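Local coordinates for putative acetoin utilization protein, acetoin dehydrogenase (Thermus thermophilus, PDB 5AWE) that is of unknown function but, with its paired CBS domains and an ACT domain, probably serves a regulatory, ligand-sensing role, at residues A92-A97 / T124-A129; L99-E102 / G108-V111; F32-V37 / V118-V123; Q159-A164 / L181-V186. One frame throughout, in Å; residues are numbered along the deposited sequence.

In the fold
Contacts 1 to 3 lie in the tandem CBS domains and contact 4 in the ACT domain. Contacts 1 and 2 share helix 94-103, their centres about 9 Å apart, and build the core of the second CBS domain; contact 2 is nested inside the loop that contact 1 closes. Contact 3 joins this domain to the first CBS domain, its centre also about 9 Å from that of contact 2, and strands 108-113 and 116-122 are neighbours in one sheet. Contact 4 stands apart, about 25 Å from contact 1 and 38 Å from contact 3 between centres. In the assembly, Arg-184 of the second subunit forms a salt bridge with Glu-95 of segment 92-97, setting that subunit's ACT domain against this CBS domain.

Contact 1: residues A92-A97 / T124-A129; sequences APLEKA and TDVLRA
Leu-94 and Ala-97 of helix 94-103 pack against Val-126 and Ala-129 of helix 123-133, joining the two helices of the second CBS domain, a beta-alpha-beta-beta-alpha fold. From its CB, which points toward the opposite helix, the Leu-94 side chain runs with CG anti to the backbone N (chi1 -175°), and this carries the branch onto Ala-129. CG comes closest, 3.6 Å from Ala-129 CB. Beyond the fork, CD1 touches both partners, 3.9 Å from Val-126 CG1 and 3.8 Å from Ala-129 CB. CD2 touches the same Ala-129 methyl more lightly and turns to Ile-121 on the neighbouring strand. The other branch of Val-126, CG2, lies 4.3 Å from Ala-97 CB, about a turn beyond Leu-94. Trp-6 covers Leu-94 and Ala-129 from a neighbouring loop. Replacing Leu-94 by an alanine would probably leave a gap facing Val-126 and Ala-129, with both methyl groups short of their partner. On the flank of helix 123-133, Asp-125 OD2 accepts a hydrogen bond from the backbone N of Thr-122, the N-cap residue. The other oxygen, OD1, forms a salt bridge with Arg-128 NH1 through its anti lone pair, at 3.1 Å, with an N-H...O angle of 167° and the oxygen nearly in the guanidinium plane.

Contact 2: residues L99-E102 / G108-V111; sequences LLME and GLPV
Leu-109, near the start of strand 108-113, inserts one methyl against Leu-100 and Met-101 on the last turns of helix 94-103, where helix and strand belong to the beta-alpha-beta unit formed with strand 88-89 in the second CBS domain. The apolar packing converges on a single atom. CD2 of Leu-109 sits 3.8 Å from Leu-100 CB, and the same methyl is 3.8 Å from Met-101 CG, so one methyl touches two successive residues of the helix. The two leucine side chains cross at about a right angle, and CD1 of Leu-100 adds a lighter touch at 4.1 Å from Leu-109 CD2. Val-88, on the parallel strand of the unit, lies against both Leu-100 and Leu-109 and closes the group from the sheet.

Packing against the backbone is looser. Gly-108 has no side chain to offer, and it is the selenomethionine at Met-101 that comes past its main chain. Polar bonding lies in the sheet, where Leu-109 pairs through its backbone with Ile-121 of the adjacent strand; toward the helix the contact is van der Waals packing. Met-101 also reaches Val-123 and Val-126 on helix 123-133, and Leu-127 of the second subunit packs on it. The bend at chi3 turns its CE toward these two valines, while CG beside the backbone N (chi1 -65°) and an extended chi2 carry SE to 4.5 Å from Gly-108 N.

Contact 3: residues F32-V37 / V118-V123; sequences FRRLPV and VGIITV
Pro-36 and Ile-120 are the nearest CA pair, 8.9 Å apart, too far for main-chain pairing, so the strands 34-39 and 116-122 meet through side chains alone. One strand belongs to the first CBS domain and the other to the second, and the contact is therefore part of the interface within the tandem CBS pair, or Bateman module. Each strand bonds to its own partner instead: Leu-35 pairs with Val-47, while Val-118 and Gly-119 both face Val-111 in a classic beta bulge.

Ile-120 carries the contact, and its two branches serve different partners. CG1 is anti to the backbone N (chi1 -163°) and bears CD1, which lies 3.7 Å from Arg-34 CG and 4.2 Å from Arg-34 CD. The touch is made by the aliphatic part of the arginine, whose chain bends at chi2 and chi3 before the guanidinium group is reached. The same methyl is 4.3 Å from Pro-36 CD, so it touches both the arginine stem and the proline ring. The other branch, CG2, meets Phe-32, whose side chain runs past Ile-120 in the opposite sense. Leu-27 of helix 20-30 backs the phenylalanine, and Thr-48 touches Arg-34. Where the ring meets the isoleucine, Phe-32 CE2 stands 4.2 Å from Ile-120 CG2.

Contact 4: residues Q159-A164 / L181-V186; sequences QAVPPA and LVMRVV
Val-161 and Ala-164, in the loop between helix 153-158 and strand 165-175, pack onto strand 178-186 of the ACT domain's antiparallel sheet. The packed part is mostly apolar. Val-161 divides its two methyls between alternate residues of the strand: CG1, anti to the backbone N (chi1 -179°), lies 4.0 Å from Val-185 CG1, while CG2 is 4.0 Å from Met-183 CE, the end of a selenomethionine. Ile-166 packs on both Val-161 and Met-183. The closest approach is a van der Waals contact of a methyl with a main-chain oxygen, Ala-164 CB to Val-186 O at 3.3 Å, while the valine's own side chain points away.

The outer side of the loop is looser. Gln-159 is exposed, and Pro-163, which follows a cis peptide bond, points away from the strand. Here the second subunit comes near, its Pro-151 packing on Pro-162. The turn is held by its own backbone, with Ala-164 N bonded to Val-161 O at 2.9 Å, and by Arg-196 NE, which donates to Ala-160 O. Between loop and strand the cohesion probably rests mainly on apolar burial, whereas polar bonds made within the loop and to helix 193-199 help hold its shape.

Contact 1: residues A92-A97 / T124-A129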
loop_
_atom_site.group_PDB
_atom_site.type_symbol
_atom_site.label_atom_id
_atom_site.label_comp_id
_atom_site.label_asym_id
_atom_site.label_seq_id
_atom_site.Cartn_x
_atom_site.Cartn_y
_atom_site.Cartn_z
ATOM N N ALA A 92 -19.488 -36.655 -13.181
ATOM C CA ALA A 92 -20.622 -35.936 -13.746
ATOM C C ALA A 92 -20.383 -35.604 -15.212
ATOM O O ALA A 92 -19.237 -35.575 -15.681
ATOM C CB ALA A 92 -20.866 -34.661 -12.967
ATOM N N PRO A 93 -21.467 -35.380 -15.972
ATOM C CA PRO A 93 -21.244 -35.045 -17.381
ATOM C C PRO A 93 -20.583 -33.670 -17.460
ATOM O O PRO A 93 -20.869 -32.788 -16.650
ATOM C CB PRO A 93 -22.645 -35.057 -17.996
ATOM C CG PRO A 93 -23.579 -34.914 -16.840
ATOM C CD PRO A 93 -22.897 -35.518 -15.648
ATOM N N LEU A 94 -19.687 -33.502 -18.424
ATOM C CA LEU A 94 -18.986 -32.248 -18.592
ATOM C C LEU A 94 -19.986 -31.084 -18.538
ATOM O O LEU A 94 -19.725 -30.079 -17.872
ATOM C CB LEU A 94 -18.211 -32.270 -19.920
ATOM C CG LEU A 94 -17.285 -31.104 -20.292
ATOM C CD1 LEU A 94 -18.109 -29.934 -20.809
ATOM C CD2 LEU A 94 -16.433 -30.697 -19.074
ATOM N N GLU A 95 -21.137 -31.246 -19.197
ATOM C CA GLU A 95 -22.130 -30.168 -19.336
ATOM C C GLU A 95 -22.650 -29.628 -17.997
ATOM O O GLU A 95 -23.119 -28.488 -17.918
ATOM C CB GLU A 95 -23.335 -30.632 -20.179
ATOM C CG GLU A 95 -22.987 -31.194 -21.553
ATOM C CD GLU A 95 -22.888 -32.714 -21.558
ATOM O OE1 GLU A 95 -23.815 -33.363 -22.073
ATOM O OE2 GLU A 95 -21.887 -33.266 -21.051
ATOM N N LYS A 96 -22.570 -30.441 -16.950
ATOM C CA LYS A 96 -23.034 -30.018 -15.635
ATOM C C LYS A 96 -22.146 -28.893 -15.107
ATOM O O LYS A 96 -22.626 -27.930 -14.509
ATOM C CB LYS A 96 -23.007 -31.198 -14.658
ATOM C CG LYS A 96 -24.006 -31.078 -13.520
ATOM C CD LYS A 96 -23.713 -32.100 -12.428
ATOM C CE LYS A 96 -24.920 -32.341 -11.525
ATOM N NZ LYS A 96 -25.779 -33.446 -12.042
ATOM N N ALA A 97 -20.846 -29.014 -15.344
ATOM C CA ALA A 97 -19.908 -28.003 -14.897
ATOM C C ALA A 97 -20.234 -26.679 -15.575
ATOM O O ALA A 97 -20.310 -25.641 -14.913
ATOM C CB ALA A 97 -18.470 -28.429 -15.220
ATOM N N THR A 124 -11.993 -22.523 -19.079
ATOM C CA THR A 124 -11.229 -22.823 -20.284
ATOM C C THR A 124 -11.122 -24.331 -20.509
ATOM O O THR A 124 -10.908 -24.773 -21.636
ATOM C CB THR A 124 -9.796 -22.184 -20.261
ATOM O OG1 THR A 124 -8.973 -22.835 -19.289
ATOM C CG2 THR A 124 -9.887 -20.699 -19.921
ATOM N N ASP A 125 -11.287 -25.121 -19.446
ATOM C CA ASP A 125 -11.315 -26.578 -19.595
ATOM C C ASP A 125 -12.609 -26.975 -20.296
ATOM O O ASP A 125 -12.607 -27.818 -21.197
ATOM C CB ASP A 125 -11.247 -27.279 -18.232
ATOM C CG ASP A 125 -9.917 -27.054 -17.508
ATOM O OD1 ASP A 125 -8.844 -27.109 -18.154
ATOM O OD2 ASP A 125 -9.956 -26.825 -16.280
ATOM N N VAL A 126 -13.712 -26.357 -19.877
ATOM C CA VAL A 126 -15.010 -26.629 -20.476
ATOM C C VAL A 126 -14.993 -26.165 -21.927
ATOM O O VAL A 126 -15.587 -26.791 -22.799
ATOM C CB VAL A 126 -16.147 -25.907 -19.704
ATOM C CG1 VAL A 126 -17.479 -26.140 -20.384
ATOM C CG2 VAL A 126 -16.213 -26.420 -18.277
ATOM N N LEU A 127 -14.290 -25.071 -22.195
ATOM C CA LEU A 127 -14.189 -24.601 -23.569
ATOM C C LEU A 127 -13.482 -25.641 -24.418
ATOM O O LEU A 127 -13.968 -26.024 -25.476
ATOM C CB LEU A 127 -13.436 -23.270 -23.634
ATOM C CG LEU A 127 -14.263 -22.033 -23.268
ATOM C CD1 LEU A 127 -13.463 -20.773 -23.563
ATOM C CD2 LEU A 127 -15.568 -22.040 -24.066
ATOM N N ARG A 128 -12.332 -26.103 -23.944
ATOM C CA ARG A 128 -11.585 -27.136 -24.650
ATOM C C ARG A 128 -12.504 -28.326 -24.981
ATOM O O ARG A 128 -12.513 -28.827 -26.108
ATOM C CB ARG A 128 -10.401 -27.596 -23.786
ATOM C CG ARG A 128 -9.301 -28.306 -24.572
ATOM C CD ARG A 128 -7.978 -28.367 -23.800
ATOM N NE ARG A 128 -8.041 -29.282 -22.662
ATOM C CZ ARG A 128 -8.221 -28.888 -21.404
ATOM N NH1 ARG A 128 -8.351 -27.592 -21.132
ATOM N NH2 ARG A 128 -8.279 -29.783 -20.421
ATOM N N ALA A 129 -13.289 -28.755 -23.999
ATOM C CA ALA A 129 -14.159 -29.915 -24.157
ATOM C C ALA A 129 -15.164 -29.716 -25.292
ATOM O O ALA A 129 -15.327 -30.589 -26.146
ATOM C CB ALA A 129 -14.900 -30.195 -22.845
#

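Contact 2: residues L99-E102 / G108-V111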
loop_
_atom_site.group_PDB
_atom_site.type_symbol
_atom_site.label_atom_id
_atom_site.label_comp_id
_atom_site.label_asym_id
_atom_site.label_seq_id
_atom_site.Cartn_x
_atom_site.Cartn_y
_atom_site.Cartn_z
ATOM N N LEU A 99 -22.949 -25.651 -16.748
ATOM C CA LEU A 99 -24.209 -25.147 -16.231
ATOM C C LEU A 99 -23.984 -24.439 -14.910
ATOM O O LEU A 99 -24.435 -23.309 -14.726
ATOM C CB LEU A 99 -25.209 -26.291 -16.055
ATOM C CG LEU A 99 -25.927 -26.723 -17.342
ATOM C CD1 LEU A 99 -26.734 -27.980 -17.087
ATOM C CD2 LEU A 99 -26.833 -25.595 -17.829
ATOM N N LEU A 100 -23.271 -25.098 -14.001
ATOM C CA LEU A 100 -22.968 -24.501 -12.709
ATOM C C LEU A 100 -22.176 -23.205 -12.863
ATOM O O LEU A 100 -22.483 -22.204 -12.212
ATOM C CB LEU A 100 -22.190 -25.491 -11.844
ATOM C CG LEU A 100 -23.031 -26.628 -11.262
ATOM C CD1 LEU A 100 -22.143 -27.816 -10.980
ATOM C CD2 LEU A 100 -23.745 -26.161 -9.991
HETATM N N MSE A 101 -21.168 -23.211 -13.732
HETATM C CA MSE A 101 -20.325 -22.031 -13.904
HETATM C C MSE A 101 -21.130 -20.842 -14.419
HETATM O O MSE A 101 -20.939 -19.721 -13.962
HETATM C CB MSE A 101 -19.166 -22.322 -14.867
HETATM C CG MSE A 101 -18.173 -23.352 -14.347
HETATM SE SE MSE A 101 -16.652 -23.493 -15.321
HETATM C CE MSE A 101 -17.272 -23.544 -16.949
ATOM N N GLU A 102 -22.034 -21.089 -15.364
ATOM C CA GLU A 102 -22.770 -20.005 -16.014
ATOM C C GLU A 102 -23.881 -19.492 -15.117
ATOM O O GLU A 102 -24.161 -18.296 -15.081
ATOM C CB GLU A 102 -23.371 -20.478 -17.343
ATOM C CG GLU A 102 -23.938 -19.353 -18.211
ATOM C CD GLU A 102 -25.349 -18.928 -17.809
ATOM O OE1 GLU A 102 -26.034 -19.700 -17.103
ATOM O OE2 GLU A 102 -25.776 -17.821 -18.202
ATOM N N GLY A 108 -14.539 -21.234 -12.069
ATOM C CA GLY A 108 -13.827 -22.416 -11.630
ATOM C C GLY A 108 -14.652 -23.229 -10.656
ATOM O O GLY A 108 -15.586 -22.713 -10.041
ATOM N N LEU A 109 -14.306 -24.503 -10.507
ATOM C CA LEU A 109 -15.166 -25.434 -9.794
ATOM C C LEU A 109 -14.365 -26.583 -9.191
ATOM O O LEU A 109 -13.705 -27.341 -9.907
ATOM C CB LEU A 109 -16.195 -26.004 -10.771
ATOM C CG LEU A 109 -17.700 -25.913 -10.514
ATOM C CD1 LEU A 109 -18.082 -24.531 -10.001
ATOM C CD2 LEU A 109 -18.423 -26.224 -11.830
ATOM N N PRO A 110 -14.392 -26.717 -7.862
ATOM C CA PRO A 110 -13.642 -27.824 -7.264
ATOM C C PRO A 110 -14.300 -29.131 -7.718
ATOM O O PRO A 110 -15.527 -29.213 -7.797
ATOM C CB PRO A 110 -13.795 -27.592 -5.758
ATOM C CG PRO A 110 -14.100 -26.128 -5.634
ATOM C CD PRO A 110 -14.915 -25.788 -6.851
ATOM N N VAL A 111 -13.499 -30.142 -8.030
ATOM C CA VAL A 111 -14.065 -31.410 -8.456
ATOM C C VAL A 111 -13.935 -32.424 -7.339
ATOM O O VAL A 111 -12.878 -32.560 -6.721
ATOM C CB VAL A 111 -13.377 -31.956 -9.730
ATOM C CG1 VAL A 111 -14.031 -33.270 -10.151
ATOM C CG2 VAL A 111 -13.473 -30.928 -10.857
#

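Contact 3: residues F32-V37 / V118-V123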
loop_
_atom_site.group_PDB
_atom_site.type_symbol
_atom_site.label_atom_id
_atom_site.label_comp_id
_atom_site.label_asym_id
_atom_site.label_seq_id
_atom_site.Cartn_x
_atom_site.Cartn_y
_atom_site.Cartn_z
ATOM N N PHE A 32 -2.353 -20.798 -10.784
ATOM C CA PHE A 32 -3.791 -20.947 -10.565
ATOM C C PHE A 32 -4.436 -19.615 -10.192
ATOM O O PHE A 32 -3.758 -18.587 -10.121
ATOM C CB PHE A 32 -4.053 -21.988 -9.469
ATOM C CG PHE A 32 -3.813 -23.414 -9.911
ATOM C CD1 PHE A 32 -2.726 -23.740 -10.720
ATOM C CD2 PHE A 32 -4.683 -24.434 -9.519
ATOM C CE1 PHE A 32 -2.509 -25.055 -11.132
ATOM C CE2 PHE A 32 -4.475 -25.757 -9.926
ATOM C CZ PHE A 32 -3.389 -26.066 -10.734
ATOM N N ARG A 33 -5.747 -19.632 -9.965
ATOM C CA ARG A 33 -6.500 -18.398 -9.764
ATOM C C ARG A 33 -7.576 -18.582 -8.700
ATOM O O ARG A 33 -8.124 -17.618 -8.173
ATOM C CB ARG A 33 -7.138 -17.965 -11.084
ATOM C CG ARG A 33 -7.338 -16.468 -11.233
ATOM C CD ARG A 33 -7.292 -16.066 -12.702
ATOM N NE ARG A 33 -6.085 -16.574 -13.351
ATOM C CZ ARG A 33 -5.826 -16.471 -14.652
ATOM N NH1 ARG A 33 -6.692 -15.875 -15.462
ATOM N NH2 ARG A 33 -4.697 -16.968 -15.146
ATOM N N ARG A 34 -7.890 -19.829 -8.388
ATOM C CA ARG A 34 -8.747 -20.101 -7.254
ATOM C C ARG A 34 -8.121 -21.171 -6.371
ATOM O O ARG A 34 -7.319 -21.981 -6.823
ATOM C CB ARG A 34 -10.135 -20.530 -7.731
ATOM C CG ARG A 34 -10.129 -21.714 -8.650
ATOM C CD ARG A 34 -11.250 -21.613 -9.663
ATOM N NE ARG A 34 -10.979 -20.624 -10.705
ATOM C CZ ARG A 34 -11.759 -19.579 -10.958
ATOM N NH1 ARG A 34 -12.861 -19.377 -10.241
ATOM N NH2 ARG A 34 -11.451 -18.746 -11.942
ATOM N N LEU A 35 -8.486 -21.155 -5.099
ATOM C CA LEU A 35 -7.798 -21.965 -4.111
ATOM C C LEU A 35 -8.805 -22.606 -3.164
ATOM O O LEU A 35 -9.337 -21.946 -2.270
ATOM C CB LEU A 35 -6.828 -21.082 -3.324
ATOM C CG LEU A 35 -5.366 -21.505 -3.157
ATOM C CD1 LEU A 35 -4.898 -22.330 -4.346
ATOM C CD2 LEU A 35 -4.516 -20.249 -3.007
ATOM N N PRO A 36 -9.099 -23.897 -3.361
ATOM C CA PRO A 36 -10.060 -24.534 -2.456
ATOM C C PRO A 36 -9.426 -24.553 -1.072
ATOM O O PRO A 36 -8.204 -24.584 -0.967
ATOM C CB PRO A 36 -10.240 -25.936 -3.042
ATOM C CG PRO A 36 -9.001 -26.173 -3.852
ATOM C CD PRO A 36 -8.563 -24.833 -4.364
ATOM N N VAL A 37 -10.242 -24.504 -0.024
ATOM C CA VAL A 37 -9.721 -24.457 1.335
ATOM C C VAL A 37 -10.060 -25.723 2.124
ATOM O O VAL A 37 -11.228 -25.994 2.401
ATOM C CB VAL A 37 -10.273 -23.233 2.095
ATOM C CG1 VAL A 37 -9.629 -23.146 3.483
ATOM C CG2 VAL A 37 -9.988 -21.959 1.306
ATOM N N VAL A 118 -10.604 -34.256 -5.795
ATOM C CA VAL A 118 -9.773 -34.930 -6.789
ATOM C C VAL A 118 -9.191 -34.004 -7.855
ATOM O O VAL A 118 -8.229 -34.361 -8.539
ATOM C CB VAL A 118 -10.555 -36.047 -7.502
ATOM C CG1 VAL A 118 -10.972 -37.112 -6.495
ATOM C CG2 VAL A 118 -11.775 -35.462 -8.199
ATOM N N GLY A 119 -9.767 -32.818 -8.003
ATOM C CA GLY A 119 -9.217 -31.868 -8.951
ATOM C C GLY A 119 -10.004 -30.578 -9.082
ATOM O O GLY A 119 -10.845 -30.240 -8.243
ATOM N N ILE A 120 -9.727 -29.846 -10.153
ATOM C CA ILE A 120 -10.399 -28.584 -10.377
ATOM C C ILE A 120 -10.659 -28.384 -11.872
ATOM O O ILE A 120 -9.793 -28.657 -12.702
ATOM C CB ILE A 120 -9.543 -27.439 -9.797
ATOM C CG1 ILE A 120 -10.387 -26.180 -9.639
ATOM C CG2 ILE A 120 -8.333 -27.185 -10.679
ATOM C CD1 ILE A 120 -10.014 -25.395 -8.416
ATOM N N ILE A 121 -11.860 -27.934 -12.217
ATOM C CA ILE A 121 -12.204 -27.701 -13.619
ATOM C C ILE A 121 -12.629 -26.249 -13.843
ATOM O O ILE A 121 -13.436 -25.692 -13.085
ATOM C CB ILE A 121 -13.334 -28.661 -14.090
ATOM C CG1 ILE A 121 -13.605 -28.461 -15.588
ATOM C CG2 ILE A 121 -14.600 -28.420 -13.280
ATOM C CD1 ILE A 121 -14.500 -29.538 -16.217
ATOM N N THR A 122 -12.074 -25.629 -14.879
ATOM C CA THR A 122 -12.305 -24.208 -15.109
ATOM C C THR A 122 -13.065 -23.969 -16.403
ATOM O O THR A 122 -13.339 -24.906 -17.161
ATOM C CB THR A 122 -10.980 -23.430 -15.182
ATOM O OG1 THR A 122 -10.276 -23.802 -16.373
ATOM C CG2 THR A 122 -10.108 -23.746 -13.964
ATOM N N VAL A 123 -13.394 -22.704 -16.647
ATOM C CA VAL A 123 -14.099 -22.307 -17.857
ATOM C C VAL A 123 -13.315 -22.640 -19.117
ATOM O O VAL A 123 -13.905 -23.030 -20.120
ATOM C CB VAL A 123 -14.438 -20.794 -17.856
ATOM C CG1 VAL A 123 -15.545 -20.520 -16.856
ATOM C CG2 VAL A 123 -13.202 -19.965 -17.495
#

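Contact 4: residues Q159-A164 / L181-V186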
loop_
_atom_site.group_PDB
_atom_site.type_symbol
_atom_site.label_atom_id
_atom_site.label_comp_id
_atom_site.label_asym_id
_atom_site.label_seq_id
_atom_site.Cartn_x
_atom_site.Cartn_y
_atom_site.Cartn_z
ATOM N N GLN A 159 -29.270 -38.285 -44.595
ATOM C CA GLN A 159 -28.961 -39.181 -45.707
ATOM C C GLN A 159 -28.223 -38.487 -46.854
ATOM O O GLN A 159 -27.624 -39.145 -47.703
ATOM C CB GLN A 159 -30.241 -39.827 -46.231
ATOM C CG GLN A 159 -30.865 -40.791 -45.240
ATOM C CD GLN A 159 -32.350 -40.987 -45.470
ATOM O OE1 GLN A 159 -32.824 -40.952 -46.607
ATOM N NE2 GLN A 159 -33.097 -41.188 -44.386
ATOM N N ALA A 160 -28.255 -37.163 -46.879
ATOM C CA ALA A 160 -27.573 -36.425 -47.928
ATOM C C ALA A 160 -26.058 -36.333 -47.691
ATOM O O ALA A 160 -25.292 -36.141 -48.635
ATOM C CB ALA A 160 -28.175 -35.019 -48.050
ATOM N N VAL A 161 -25.624 -36.475 -46.443
ATOM C CA VAL A 161 -24.221 -36.261 -46.112
ATOM C C VAL A 161 -23.234 -37.298 -46.680
ATOM O O VAL A 161 -22.180 -36.923 -47.212
ATOM C CB VAL A 161 -24.009 -36.182 -44.580
ATOM C CG1 VAL A 161 -22.525 -35.933 -44.273
ATOM C CG2 VAL A 161 -24.863 -35.071 -43.990
ATOM N N PRO A 162 -23.546 -38.606 -46.570
ATOM C CA PRO A 162 -22.609 -39.605 -47.104
ATOM C C PRO A 162 -22.195 -39.258 -48.527
ATOM O O PRO A 162 -22.976 -38.680 -49.277
ATOM C CB PRO A 162 -23.391 -40.920 -47.022
ATOM C CG PRO A 162 -24.367 -40.698 -45.919
ATOM C CD PRO A 162 -24.768 -39.239 -46.044
ATOM N N PRO A 163 -20.972 -39.634 -48.931
ATOM C CA PRO A 163 -19.935 -40.362 -48.188
ATOM C C PRO A 163 -19.271 -39.629 -47.017
ATOM O O PRO A 163 -18.412 -40.210 -46.333
ATOM C CB PRO A 163 -18.919 -40.726 -49.269
ATOM C CG PRO A 163 -19.022 -39.610 -50.245
ATOM C CD PRO A 163 -20.468 -39.149 -50.231
ATOM N N ALA A 164 -19.647 -38.371 -46.786
ATOM C CA ALA A 164 -19.049 -37.593 -45.698
ATOM C C ALA A 164 -19.684 -37.939 -44.349
ATOM O O ALA A 164 -20.733 -38.586 -44.297
ATOM C CB ALA A 164 -19.190 -36.094 -45.974
ATOM N N LEU A 181 -30.383 -25.843 -37.876
ATOM C CA LEU A 181 -29.260 -26.628 -37.382
ATOM C C LEU A 181 -27.926 -26.038 -37.817
ATOM O O LEU A 181 -27.764 -25.606 -38.963
ATOM C CB LEU A 181 -29.367 -28.076 -37.889
ATOM C CG LEU A 181 -30.706 -28.772 -37.629
ATOM C CD1 LEU A 181 -30.709 -30.142 -38.290
ATOM C CD2 LEU A 181 -30.949 -28.884 -36.121
ATOM N N VAL A 182 -26.969 -26.025 -36.899
ATOM C CA VAL A 182 -25.583 -25.801 -37.275
ATOM C C VAL A 182 -24.899 -27.159 -37.237
ATOM O O VAL A 182 -24.868 -27.837 -36.202
ATOM C CB VAL A 182 -24.883 -24.788 -36.310
ATOM C CG1 VAL A 182 -23.422 -24.610 -36.690
ATOM C CG2 VAL A 182 -25.587 -23.441 -36.384
HETATM N N MSE A 183 -24.380 -27.569 -38.385
HETATM C CA MSE A 183 -23.928 -28.942 -38.564
HETATM C C MSE A 183 -22.496 -28.901 -39.059
HETATM O O MSE A 183 -22.169 -28.135 -39.959
HETATM C CB MSE A 183 -24.826 -29.662 -39.589
HETATM C CG MSE A 183 -24.594 -31.171 -39.713
HETATM SE SE MSE A 183 -25.447 -31.915 -41.148
HETATM C CE MSE A 183 -25.932 -33.363 -40.485
ATOM N N ARG A 184 -21.632 -29.708 -38.458
ATOM C CA ARG A 184 -20.268 -29.814 -38.940
ATOM C C ARG A 184 -20.056 -31.170 -39.563
ATOM O O ARG A 184 -20.321 -32.196 -38.944
ATOM C CB ARG A 184 -19.277 -29.570 -37.796
ATOM C CG ARG A 184 -19.127 -28.093 -37.489
ATOM C CD ARG A 184 -18.356 -27.820 -36.224
ATOM N NE ARG A 184 -18.383 -26.387 -35.920
ATOM C CZ ARG A 184 -17.560 -25.486 -36.458
ATOM N NH1 ARG A 184 -16.635 -25.861 -37.333
ATOM N NH2 ARG A 184 -17.657 -24.209 -36.119
ATOM N N VAL A 185 -19.608 -31.165 -40.810
ATOM C CA VAL A 185 -19.421 -32.395 -41.560
ATOM C C VAL A 185 -17.977 -32.468 -42.033
ATOM O O VAL A 185 -17.348 -31.437 -42.292
ATOM C CB VAL A 185 -20.370 -32.456 -42.780
ATOM C CG1 VAL A 185 -21.839 -32.496 -42.303
ATOM C CG2 VAL A 185 -20.131 -31.244 -43.685
ATOM N N VAL A 186 -17.452 -33.687 -42.123
ATOM C CA VAL A 186 -16.059 -33.895 -42.494
ATOM C C VAL A 186 -15.907 -35.097 -43.414
ATOM O O VAL A 186 -16.854 -35.868 -43.617
ATOM C CB VAL A 186 -15.170 -34.150 -41.258
ATOM C CG1 VAL A 186 -15.206 -32.947 -40.313
ATOM C CG2 VAL A 186 -15.636 -35.414 -40.550
#